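Local coordinates for protein induced by osmotic stress (Scheffersomyces stipitis, PDB 5YWN) that probably acts as an NADP-dependent carbonyl reductase that converts haloketones to alcohols, as a Rossmann-fold member of the dihydroflavonol-4-reductase subfamily, at residues 143-155 with 164-176. The protein carries 1 engineered substitution. Sequence-based numbering, arbitrary orientation.
Sequences SEASWSSLSYEQS and FGSKQFAERAAWE. With NAP (NADP nicotinamide-adenine-dinucleotide phosphate), chain B.
In the extended short-chain dehydrogenase fold, the helix carrying the Tyr-x-x-x-Lys motif presents Tyr163 and Lys167 to NADP, and residues 147-155 drape over the part of it that includes Gln168, Phe169 and Arg172. Gln168 illustrates how one buried amide can hold a loop to a helix. Its CG lies anti to the backbone N (chi1 -178°), and the extended chain carries the amide up to the loop, where NE2 donates to Leu150 O at 2.9 Å, nearly straight at 167° and close to the amide plane. OE1 faces the helix's own Arg172, accepting from NE at 2.9 Å on an in-plane lone pair and from NH1 above the carbonyl plane. Two waters extend the network: one accepts from Gln168 NE2 and donates to Ser148 OG, which is also hydrogen-bonded to Ser130 O, with a weak bond to Phe164 O; the other bridges Leu150 O and Gln168 OE1.

With its edge on Gln168 OE1, the Arg172 guanidinium stacks on Trp147, centres 4.6 Å apart and planes 26° apart, while NH1 makes a weak bond to Ser148 O. The far rim of the indole reaches Glu171, CH2 to CD 3.5 Å; that carboxylate receives Trp175 NE1 and forms a salt bridge with Arg258. Toward the helix 152-155, Tyr152 turns its ring edge to a face of Phe169, a T-shaped pair with centroids 5.8 Å apart, and Leu150 CD2 packs on Phe164 CB at 3.9 Å. Two donors and a water on OE1 probably fix the amide's flip and help to set the plane in which Arg172 lies on Trp147.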
loop_
_atom_site.group_PDB
_atom_site.type_symbol
_atom_site.label_atom_id
_atom_site.label_comp_id
_atom_site.label_asym_id
_atom_site.label_seq_id
_atom_site.Cartn_x
_atom_site.Cartn_y
_atom_site.Cartn_z
ATOM N N SER A 143 -8.073 12.660 9.641
ATOM C CA SER A 143 -8.432 11.614 10.583
ATOM C C SER A 143 -9.033 10.396 9.905
ATOM O O SER A 143 -9.244 10.401 8.757
ATOM C CB SER A 143 -9.388 12.124 11.642
ATOM O OG SER A 143 -10.690 12.088 11.214
ATOM N N GLU A 144 -9.317 9.376 10.700
ATOM C CA GLU A 144 -9.968 8.197 10.233
ATOM C C GLU A 144 -11.381 8.481 9.700
ATOM O O GLU A 144 -11.914 7.703 9.036
ATOM C CB GLU A 144 -9.996 7.118 11.283
ATOM C CG GLU A 144 -8.639 6.614 11.763
ATOM C CD GLU A 144 -8.042 7.455 12.880
ATOM O OE1 GLU A 144 -8.639 8.442 13.208
ATOM O OE2 GLU A 144 -6.992 7.117 13.389
ATOM N N ALA A 145 -11.977 9.582 10.099
ATOM C CA ALA A 145 -13.248 10.055 9.605
ATOM C C ALA A 145 -13.271 10.773 8.234
ATOM O O ALA A 145 -14.301 11.031 7.719
ATOM C CB ALA A 145 -13.896 10.932 10.632
ATOM N N SER A 146 -12.124 11.142 7.725
ATOM C CA SER A 146 -11.992 11.965 6.562
ATOM C C SER A 146 -12.321 11.231 5.271
ATOM O O SER A 146 -11.886 10.164 5.065
ATOM C CB SER A 146 -10.583 12.558 6.451
ATOM O OG SER A 146 -10.151 13.194 7.580
ATOM N N TRP A 147 -13.100 11.871 4.432
ATOM C CA TRP A 147 -13.440 11.384 3.116
ATOM C C TRP A 147 -13.177 12.438 2.035
ATOM O O TRP A 147 -13.452 13.570 2.217
ATOM C CB TRP A 147 -14.872 10.885 3.072
ATOM C CG TRP A 147 -15.082 9.556 3.679
ATOM C CD1 TRP A 147 -15.545 9.310 4.895
ATOM C CD2 TRP A 147 -14.824 8.282 3.091
ATOM N NE1 TRP A 147 -15.624 7.985 5.116
ATOM C CE2 TRP A 147 -15.174 7.326 4.020
ATOM C CE3 TRP A 147 -14.338 7.867 1.872
ATOM C CZ2 TRP A 147 -15.033 5.993 3.775
ATOM C CZ3 TRP A 147 -14.201 6.580 1.639
ATOM C CH2 TRP A 147 -14.541 5.639 2.577
ATOM N N SER A 148 -12.617 12.011 0.935
ATOM C CA SER A 148 -12.380 12.884 -0.161
ATOM C C SER A 148 -13.655 13.441 -0.775
ATOM O O SER A 148 -14.595 12.768 -0.941
ATOM C CB SER A 148 -11.555 12.215 -1.229
ATOM O OG SER A 148 -11.490 12.989 -2.361
ATOM N N SER A 149 -13.602 14.694 -1.130
ATOM C CA SER A 149 -14.661 15.346 -1.824
ATOM C C SER A 149 -14.645 15.235 -3.339
ATOM O O SER A 149 -15.528 15.718 -3.965
ATOM C CB SER A 149 -14.745 16.807 -1.405
ATOM O OG SER A 149 -13.600 17.509 -1.670
ATOM N N LEU A 150 -13.629 14.628 -3.909
ATOM C CA LEU A 150 -13.554 14.513 -5.338
ATOM C C LEU A 150 -14.684 13.704 -5.915
ATOM O O LEU A 150 -14.989 12.672 -5.441
ATOM C CB LEU A 150 -12.277 13.858 -5.745
ATOM C CG LEU A 150 -11.839 13.884 -7.194
ATOM C CD1 LEU A 150 -11.445 15.285 -7.593
ATOM C CD2 LEU A 150 -10.644 12.990 -7.288
ATOM N N SER A 151 -15.263 14.227 -6.970
ATOM C CA SER A 151 -16.305 13.572 -7.727
ATOM C C SER A 151 -15.794 12.574 -8.734
ATOM O O SER A 151 -14.727 12.702 -9.201
ATOM C CB SER A 151 -17.178 14.605 -8.402
ATOM O OG SER A 151 -16.597 15.129 -9.509
ATOM N N TYR A 152 -16.610 11.622 -9.088
ATOM C CA TYR A 152 -16.256 10.663 -10.089
ATOM C C TYR A 152 -16.000 11.355 -11.437
ATOM O O TYR A 152 -15.080 11.053 -12.109
ATOM C CB TYR A 152 -17.324 9.603 -10.223
ATOM C CG TYR A 152 -16.965 8.420 -11.102
ATOM C CD1 TYR A 152 -17.120 8.463 -12.469
ATOM C CD2 TYR A 152 -16.491 7.274 -10.568
ATOM C CE1 TYR A 152 -16.818 7.392 -13.249
ATOM C CE2 TYR A 152 -16.190 6.198 -11.344
ATOM C CZ TYR A 152 -16.341 6.266 -12.694
ATOM O OH TYR A 152 -16.006 5.201 -13.454
ATOM N N GLU A 153 -16.822 12.313 -11.775
ATOM C CA GLU A 153 -16.643 13.049 -13.002
ATOM C C GLU A 153 -15.294 13.818 -13.040
ATOM O O GLU A 153 -14.596 13.767 -14.003
ATOM C CB GLU A 153 -17.806 13.991 -13.237
ATOM C CG GLU A 153 -17.560 14.916 -14.384
ATOM C CD GLU A 153 -18.744 15.781 -14.767
ATOM O OE1 GLU A 153 -18.587 16.532 -15.730
ATOM O OE2 GLU A 153 -19.775 15.700 -14.120
ATOM N N GLN A 154 -14.947 14.467 -11.951
ATOM C CA GLN A 154 -13.669 15.121 -11.820
ATOM C C GLN A 154 -12.521 14.110 -11.884
ATOM O O GLN A 154 -11.504 14.362 -12.435
ATOM C CB GLN A 154 -13.570 15.903 -10.535
ATOM C CG GLN A 154 -14.575 16.985 -10.316
ATOM C CD GLN A 154 -14.461 17.648 -8.925
ATOM O OE1 GLN A 154 -14.614 17.032 -7.886
ATOM N NE2 GLN A 154 -14.195 18.942 -8.939
ATOM N N SER A 155 -12.729 12.969 -11.279
ATOM C CA SER A 155 -11.698 11.972 -11.166
ATOM C C SER A 155 -11.244 11.443 -12.511
ATOM O O SER A 155 -10.139 11.122 -12.659
ATOM C CB SER A 155 -12.084 10.899 -10.197
ATOM O OG SER A 155 -12.801 9.946 -10.819
ATOM N N PHE A 164 -6.882 8.894 -7.310
ATOM C CA PHE A 164 -7.524 9.399 -6.130
ATOM C C PHE A 164 -8.966 8.932 -6.076
ATOM O O PHE A 164 -9.398 8.450 -5.102
ATOM C CB PHE A 164 -7.546 10.920 -6.169
ATOM C CG PHE A 164 -6.474 11.581 -5.391
ATOM C CD1 PHE A 164 -5.230 11.707 -5.898
ATOM C CD2 PHE A 164 -6.736 12.129 -4.179
ATOM C CE1 PHE A 164 -4.257 12.337 -5.197
ATOM C CE2 PHE A 164 -5.772 12.755 -3.474
ATOM C CZ PHE A 164 -4.529 12.862 -3.982
ATOM N N GLY A 165 -9.673 9.056 -7.169
ATOM C CA GLY A 165 -11.003 8.581 -7.286
ATOM C C GLY A 165 -11.128 7.089 -7.147
ATOM O O GLY A 165 -11.976 6.663 -6.475
ATOM N N SER A 166 -10.210 6.350 -7.724
ATOM C CA SER A 166 -10.252 4.918 -7.694
ATOM C C SER A 166 -10.250 4.425 -6.259
ATOM O O SER A 166 -10.959 3.558 -5.951
ATOM C CB SER A 166 -9.085 4.264 -8.457
ATOM O OG SER A 166 -7.862 4.351 -7.843
ATOM N N LYS A 167 -9.429 5.008 -5.429
ATOM C CA LYS A 167 -9.377 4.642 -4.051
ATOM C C LYS A 167 -10.605 5.027 -3.218
ATOM O O LYS A 167 -11.128 4.237 -2.534
ATOM C CB LYS A 167 -8.057 5.076 -3.414
ATOM C CG LYS A 167 -6.807 4.741 -4.156
ATOM C CD LYS A 167 -6.601 3.278 -4.383
ATOM C CE LYS A 167 -6.645 2.517 -3.116
ATOM N NZ LYS A 167 -6.230 1.125 -3.279
ATOM N N GLN A 168 -11.066 6.248 -3.364
ATOM C CA GLN A 168 -12.198 6.705 -2.652
ATOM C C GLN A 168 -13.433 5.879 -2.971
ATOM O O GLN A 168 -14.069 5.476 -2.105
ATOM C CB GLN A 168 -12.480 8.155 -3.024
ATOM C CG GLN A 168 -13.637 8.796 -2.300
ATOM C CD GLN A 168 -14.304 9.957 -3.031
ATOM O OE1 GLN A 168 -15.455 10.203 -2.841
ATOM N NE2 GLN A 168 -13.562 10.665 -3.832
ATOM N N PHE A 169 -13.718 5.674 -4.235
ATOM C CA PHE A 169 -14.861 4.905 -4.686
ATOM C C PHE A 169 -14.863 3.396 -4.396
ATOM O O PHE A 169 -15.823 2.874 -3.998
ATOM C CB PHE A 169 -15.286 5.281 -6.103
ATOM C CG PHE A 169 -15.641 6.720 -6.225
ATOM C CD1 PHE A 169 -16.757 7.201 -5.651
ATOM C CD2 PHE A 169 -14.797 7.590 -6.806
ATOM C CE1 PHE A 169 -17.050 8.543 -5.690
ATOM C CE2 PHE A 169 -15.069 8.928 -6.843
ATOM C CZ PHE A 169 -16.193 9.402 -6.286
ATOM N N ALA A 170 -13.733 2.776 -4.561
ATOM C CA ALA A 170 -13.589 1.416 -4.162
ATOM C C ALA A 170 -13.806 1.237 -2.676
ATOM O O ALA A 170 -14.550 0.428 -2.330
ATOM C CB ALA A 170 -12.269 0.880 -4.574
ATOM N N GLU A 171 -13.208 2.065 -1.839
ATOM C CA GLU A 171 -13.403 1.990 -0.407
ATOM C C GLU A 171 -14.848 2.231 0.044
ATOM O O GLU A 171 -15.348 1.502 0.821
ATOM C CB GLU A 171 -12.431 2.860 0.389
ATOM C CG GLU A 171 -12.360 2.494 1.872
ATOM C CD GLU A 171 -11.741 3.500 2.829
ATOM O OE1 GLU A 171 -10.923 4.294 2.464
ATOM O OE2 GLU A 171 -12.120 3.451 3.974
ATOM N N ARG A 172 -15.493 3.223 -0.533
ATOM C CA ARG A 172 -16.887 3.480 -0.298
ATOM C C ARG A 172 -17.730 2.253 -0.710
ATOM O O ARG A 172 -18.577 1.865 -0.026
ATOM C CB ARG A 172 -17.342 4.707 -1.047
ATOM C CG ARG A 172 -16.967 6.055 -0.466
ATOM C CD ARG A 172 -17.542 7.150 -1.330
ATOM N NE ARG A 172 -17.076 8.487 -1.082
ATOM C CZ ARG A 172 -17.440 9.239 -0.071
ATOM N NH1 ARG A 172 -16.973 10.442 0.043
ATOM N NH2 ARG A 172 -18.269 8.807 0.811
ATOM N N ALA A 173 -17.406 1.658 -1.821
ATOM C CA ALA A 173 -18.076 0.495 -2.290
ATOM C C ALA A 173 -17.922 -0.682 -1.325
ATOM O O ALA A 173 -18.837 -1.349 -1.067
ATOM C CB ALA A 173 -17.610 0.126 -3.667
ATOM N N ALA A 174 -16.743 -0.848 -0.774
ATOM C CA ALA A 174 -16.492 -1.888 0.197
ATOM C C ALA A 174 -17.358 -1.701 1.462
ATOM O O ALA A 174 -18.031 -2.582 1.849
ATOM C CB ALA A 174 -15.035 -1.935 0.547
ATOM N N TRP A 175 -17.386 -0.499 2.002
ATOM C CA TRP A 175 -18.234 -0.187 3.125
ATOM C C TRP A 175 -19.718 -0.358 2.782
ATOM O O TRP A 175 -20.463 -0.881 3.558
ATOM C CB TRP A 175 -17.933 1.174 3.716
ATOM C CG TRP A 175 -16.562 1.262 4.352
ATOM C CD1 TRP A 175 -15.567 2.047 3.972
ATOM C CD2 TRP A 175 -16.074 0.506 5.439
ATOM N NE1 TRP A 175 -14.491 1.866 4.736
ATOM C CE2 TRP A 175 -14.752 0.912 5.654
ATOM C CE3 TRP A 175 -16.608 -0.480 6.248
ATOM C CZ2 TRP A 175 -13.972 0.393 6.643
ATOM C CZ3 TRP A 175 -15.834 -1.007 7.226
ATOM C CH2 TRP A 175 -14.523 -0.563 7.424
ATOM N N GLU A 176 -20.092 0.039 1.586
ATOM C CA GLU A 176 -21.435 -0.131 1.123
ATOM C C GLU A 176 -21.846 -1.610 1.032
ATOM O O GLU A 176 -22.900 -1.950 1.409
ATOM C CB GLU A 176 -21.678 0.551 -0.196
ATOM C CG GLU A 176 -23.125 0.605 -0.565
ATOM C CD GLU A 176 -23.367 0.478 -2.048
ATOM O OE1 GLU A 176 -22.551 0.983 -2.859
ATOM O OE2 GLU A 176 -24.388 -0.119 -2.419
HETATM P PA NAP B . 2.447 -1.701 -6.919
HETATM O O1A NAP B . 3.787 -2.037 -6.310
HETATM O O2A NAP B . 2.353 -1.346 -8.384
HETATM O O5B NAP B . 1.442 -2.925 -6.631
HETATM C C5B NAP B . 0.278 -3.109 -7.433
HETATM C C4B NAP B . 0.049 -4.596 -7.676
HETATM O O4B NAP B . -1.326 -4.836 -7.994
HETATM C C3B NAP B . 0.891 -5.109 -8.834
HETATM O O3B NAP B . 1.797 -6.125 -8.392
HETATM C C2B NAP B . -0.082 -5.665 -9.855
HETATM O O2B NAP B . 0.171 -7.047 -10.094
HETATM C C1B NAP B . -1.472 -5.464 -9.271
HETATM N N9A NAP B . -2.284 -4.608 -10.171
HETATM C C8A NAP B . -2.038 -3.314 -10.456
HETATM N N7A NAP B . -2.972 -2.827 -11.313
HETATM C C5A NAP B . -3.838 -3.820 -11.587
HETATM C C6A NAP B . -5.054 -3.982 -12.416
HETATM N N6A NAP B . -5.547 -2.952 -13.146
HETATM N N1A NAP B . -5.655 -5.192 -12.421
HETATM C C2A NAP B . -5.183 -6.230 -11.703
HETATM N N3A NAP B . -4.083 -6.146 -10.932
HETATM C C4A NAP B . -3.379 -4.993 -10.832
HETATM O O3 NAP B . 1.793 -0.501 -6.066
HETATM P PN NAP B . 2.083 -0.368 -4.489
HETATM O O1N NAP B . 2.793 0.942 -4.247
HETATM O O2N NAP B . 2.703 -1.660 -4.011
HETATM O O5D NAP B . 0.602 -0.261 -3.866
HETATM C C5D NAP B . 0.007 -1.383 -3.216
HETATM C C4D NAP B . -1.407 -1.032 -2.769
HETATM O O4D NAP B . -1.364 -0.173 -1.624
HETATM C C3D NAP B . -2.182 -0.313 -3.862
HETATM O O3D NAP B . -3.309 -1.090 -4.278
HETATM C C2D NAP B . -2.630 1.007 -3.268
HETATM O O2D NAP B . -4.056 1.123 -3.306
HETATM C C1D NAP B . -2.127 1.020 -1.832
HETATM N N1N NAP B . -1.297 2.207 -1.600
HETATM C C2N NAP B . 0.026 2.140 -1.796
HETATM C C3N NAP B . 0.831 3.254 -1.582
HETATM C C7N NAP B . 2.312 3.171 -1.803
HETATM O O7N NAP B . 2.967 4.198 -1.857
HETATM N N7N NAP B . 2.875 1.970 -1.937
HETATM C C4N NAP B . 0.252 4.442 -1.162
HETATM C C5N NAP B . -1.121 4.486 -0.967
HETATM C C6N NAP B . -1.880 3.343 -1.195
HETATM P P2B NAP B . 1.184 -7.503 -11.259
HETATM O O1X NAP B . 0.696 -8.878 -11.648
HETATM O O2X NAP B . 1.006 -6.452 -12.328
HETATM O O3X NAP B . 2.538 -7.488 -10.591
HETATM O O HOH W 1 -10.567 10.720 -3.958
HETATM O O HOH W 2 -17.112 12.206 -3.549
#